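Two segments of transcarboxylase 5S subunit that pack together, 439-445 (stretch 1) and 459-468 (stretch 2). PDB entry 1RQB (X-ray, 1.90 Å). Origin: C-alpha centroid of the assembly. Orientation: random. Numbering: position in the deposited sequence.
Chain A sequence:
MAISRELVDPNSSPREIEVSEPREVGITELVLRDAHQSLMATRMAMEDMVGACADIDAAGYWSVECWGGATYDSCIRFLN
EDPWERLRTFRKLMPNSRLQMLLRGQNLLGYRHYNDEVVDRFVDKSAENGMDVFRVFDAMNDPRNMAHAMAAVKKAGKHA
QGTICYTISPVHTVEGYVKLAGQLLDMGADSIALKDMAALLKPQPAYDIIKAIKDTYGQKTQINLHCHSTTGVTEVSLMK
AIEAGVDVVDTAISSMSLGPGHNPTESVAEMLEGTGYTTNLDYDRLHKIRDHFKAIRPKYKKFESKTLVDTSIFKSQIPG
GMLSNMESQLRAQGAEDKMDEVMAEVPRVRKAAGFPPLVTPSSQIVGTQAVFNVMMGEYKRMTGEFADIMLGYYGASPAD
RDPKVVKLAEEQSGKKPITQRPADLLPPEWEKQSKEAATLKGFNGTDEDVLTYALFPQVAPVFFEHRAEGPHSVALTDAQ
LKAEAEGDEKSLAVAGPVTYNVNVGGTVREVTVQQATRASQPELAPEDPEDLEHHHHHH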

# COMPACT_ATOMS: atom_id res chain seq x y z
N THR A 439 3.93 44.85 20.09
CA THR A 439 3.19 45.97 19.48
C THR A 439 1.99 45.46 18.67
O THR A 439 1.21 46.25 18.15
CB THR A 439 4.07 46.78 18.52
OG1 THR A 439 4.34 46.01 17.34
CG2 THR A 439 5.39 47.15 19.18
N LEU A 440 1.83 44.14 18.56
CA LEU A 440 0.73 43.58 17.76
C LEU A 440 -0.53 43.38 18.61
O LEU A 440 -0.47 42.86 19.72
CB LEU A 440 1.15 42.24 17.16
CG LEU A 440 2.40 42.26 16.28
CD1 LEU A 440 2.74 40.84 15.84
CD2 LEU A 440 2.16 43.15 15.06
N LYS A 441 -1.66 43.80 18.07
CA LYS A 441 -2.95 43.61 18.77
C LYS A 441 -3.18 42.11 18.95
O LYS A 441 -3.01 41.33 18.01
CB LYS A 441 -4.08 44.21 17.93
CG LYS A 441 -5.46 44.02 18.53
CD LYS A 441 -6.54 44.57 17.61
CE LYS A 441 -7.93 44.34 18.19
NZ LYS A 441 -9.01 44.74 17.24
N GLY A 442 -3.56 41.70 20.16
CA GLY A 442 -3.79 40.29 20.42
C GLY A 442 -2.64 39.58 21.13
O GLY A 442 -2.84 38.53 21.74
N PHE A 443 -1.44 40.15 21.05
CA PHE A 443 -0.25 39.58 21.71
C PHE A 443 -0.58 39.31 23.19
O PHE A 443 -1.06 40.20 23.88
CB PHE A 443 0.92 40.55 21.57
CG PHE A 443 2.16 40.13 22.29
CD1 PHE A 443 2.56 40.80 23.45
CD2 PHE A 443 2.93 39.07 21.83
CE1 PHE A 443 3.72 40.42 24.13
CE2 PHE A 443 4.09 38.68 22.50
CZ PHE A 443 4.49 39.36 23.65
N ASN A 444 -0.31 38.10 23.67
CA ASN A 444 -0.67 37.77 25.06
C ASN A 444 0.52 37.87 26.02
O ASN A 444 0.43 37.41 27.16
CB ASN A 444 -1.31 36.37 25.15
CG ASN A 444 -0.36 35.24 24.78
OD1 ASN A 444 0.86 35.40 24.79
ND2 ASN A 444 -0.93 34.08 24.46
N GLY A 445 1.63 38.47 25.58
CA GLY A 445 2.78 38.64 26.45
C GLY A 445 3.67 37.45 26.81
O GLY A 445 4.70 37.63 27.46
N VAL A 459 2.49 36.07 9.49
CA VAL A 459 1.20 35.46 9.84
C VAL A 459 0.80 35.84 11.27
O VAL A 459 -0.39 36.00 11.57
CB VAL A 459 1.27 33.92 9.75
CG1 VAL A 459 -0.08 33.31 10.15
CG2 VAL A 459 1.66 33.50 8.35
N ALA A 460 1.79 36.00 12.14
CA ALA A 460 1.55 36.33 13.55
C ALA A 460 0.57 37.48 13.72
O ALA A 460 -0.35 37.40 14.54
CB ALA A 460 2.88 36.65 14.24
N PRO A 461 0.73 38.59 12.98
CA PRO A 461 -0.21 39.70 13.15
C PRO A 461 -1.68 39.32 12.96
O PRO A 461 -2.53 39.65 13.79
CB PRO A 461 0.25 40.71 12.10
CG PRO A 461 1.73 40.48 12.06
CD PRO A 461 1.82 38.96 12.05
N VAL A 462 -1.98 38.64 11.86
CA VAL A 462 -3.36 38.24 11.57
C VAL A 462 -3.84 37.22 12.60
O VAL A 462 -4.96 37.30 13.10
CB VAL A 462 -3.47 37.62 10.16
CG1 VAL A 462 -4.87 37.04 9.94
CG2 VAL A 462 -3.19 38.68 9.11
N PHE A 463 -2.99 36.26 12.94
CA PHE A 463 -3.39 35.22 13.90
C PHE A 463 -3.73 35.84 15.26
O PHE A 463 -4.77 35.53 15.84
CB PHE A 463 -2.27 34.19 14.08
CG PHE A 463 -2.54 33.20 15.17
CD1 PHE A 463 -3.70 32.42 15.15
CD2 PHE A 463 -1.67 33.07 16.24
CE1 PHE A 463 -3.98 31.53 16.19
CE2 PHE A 463 -1.94 32.19 17.29
CZ PHE A 463 -3.09 31.42 17.26
N PHE A 464 -2.86 36.71 15.77
CA PHE A 464 -3.08 37.32 17.09
C PHE A 464 -4.41 38.08 17.13
O PHE A 464 -5.08 38.13 18.16
CB PHE A 464 -1.95 38.28 17.44
CG PHE A 464 -0.64 37.61 17.78
CD1 PHE A 464 0.54 38.36 17.83
CD2 PHE A 464 -0.58 36.25 18.06
CE1 PHE A 464 1.76 37.75 18.16
CE2 PHE A 464 0.63 35.64 18.39
CZ PHE A 464 1.80 36.39 18.44
N GLU A 465 -4.80 38.66 16.00
CA GLU A 465 -6.04 39.45 15.97
C GLU A 465 -7.29 38.57 15.95
O GLU A 465 -8.34 38.97 16.44
CB GLU A 465 -6.05 40.36 14.74
CG GLU A 465 -7.21 41.35 14.74
CD GLU A 465 -7.81 41.57 13.37
OE1 GLU A 465 -7.05 41.77 12.40
OE2 GLU A 465 -9.06 41.56 13.26
N HIS A 466 -7.18 37.35 15.41
CA HIS A 466 -8.36 36.48 15.26
C HIS A 466 -8.38 35.29 16.22
O HIS A 466 -9.40 34.61 16.33
CB HIS A 466 -8.40 35.95 13.83
CG HIS A 466 -8.77 36.97 12.81
ND1 HIS A 466 -10.04 37.52 12.74
CD2 HIS A 466 -8.06 37.54 11.81
CE1 HIS A 466 -10.09 38.37 11.73
NE2 HIS A 466 -8.90 38.40 11.15
N ARG A 467 -7.27 35.03 16.91
CA ARG A 467 -7.17 33.86 17.80
C ARG A 467 -8.36 33.72 18.76
O ARG A 467 -8.78 32.61 19.05
CB ARG A 467 -5.87 33.91 18.61
CG ARG A 467 -5.82 32.88 19.76
CD ARG A 467 -4.43 32.81 20.39
NE ARG A 467 -3.94 34.13 20.80
CZ ARG A 467 -2.67 34.38 21.09
NH1 ARG A 467 -1.77 33.40 21.01
NH2 ARG A 467 -2.29 35.61 21.42
N ALA A 468 -8.88 34.84 19.24
CA ALA A 468 -9.99 34.84 20.21
C ALA A 468 -11.25 34.16 19.66
O ALA A 468 -12.13 33.77 20.43
CB ALA A 468 -10.31 36.27 20.65
O HOH W 1 -2.09 41.50 15.63

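The contact sets an irregular segment against one side of a helix, and its shape is governed by a turn. Stretch 1 has no regular secondary structure, but Leu440 to Phe443 form a type II beta turn, closed by the bond from Phe443 N to Leu440 O at 3.2 Å. Stretch 2 is helical through its middle, with Phe464 N bonded to Ala460 O at 2.9 Å and Arg467 N to Phe463 O at 2.8 Å. The two backbones come closest at Gly442 and Phe464, whose CA atoms lie 4.5 Å apart, while Leu440 and Pro461 sit 6.1 Å apart, CA to CA.

Such a close approach depends on glycine at the tip of the turn. Gly442 has phi/psi of 101/-21, where a CB would be jammed against the carbonyl oxygen of the residue before, so the turn itself calls for glycine. The packing asks for the same thing: a CB built in ideal geometry would point toward the helix and end 2.0 Å from Phe464 O, a clash. Without it, Gly442 CA approaches Phe464 O to 3.4 Å in a CA-H...O contact with an angle of 153° at the hydrogen. The rule to read here is that one residue can serve both the fold of a turn and its fit against a neighbour.

The main bump from the helix is Phe464, which points toward stretch 1 and loses 87 Å² to it, the largest share of any residue in the contact. The turn lies against one side of its ring, making a shallow seat for it. Phe443 CA lies over one face, and Leu440 CD1 and Lys441 O approach obliquely. The aromatic pair is not stacked: Phe464 CE1 meets the edge of the Phe443 ring, 4.1 Å from Phe443 CD2. Leu440 supplies the answering bump. It too points toward its partner, and its CD1 settles 3.9 Å from Phe464 CD1 and 3.9 Å from Pro461 CG, with Ala460 CB a little farther off, so one methyl group touches three apolar side chains of the helix.

Polar groups complete the fit. Arg467 also points toward stretch 1, and its NH2 donates to Gly442 O at 3.0 Å, with an N-H...acceptor angle of 134°. The oxygen lies at the edge of the guanidinium, near its plane, where the N-H groups are directed. Thus Gly442 offers a bare CA to one helix carbonyl and its own carbonyl to a long side chain farther along. Asn444 ND2 rests 3.6 Å from Arg467 NH1 as a simple packing contact.

A water bridges the backbones beside the apolar cluster, donating to Lys441 O at 2.6 Å and to Pro461 O at 2.6 Å. It joins two carbonyls that, both being acceptors, could not bond to each other. Lys441 otherwise contributes its fully extended side chain, which runs alongside Glu465; Lys441 CD and Glu465 CG come within 4.4 Å, an aliphatic brush at the border.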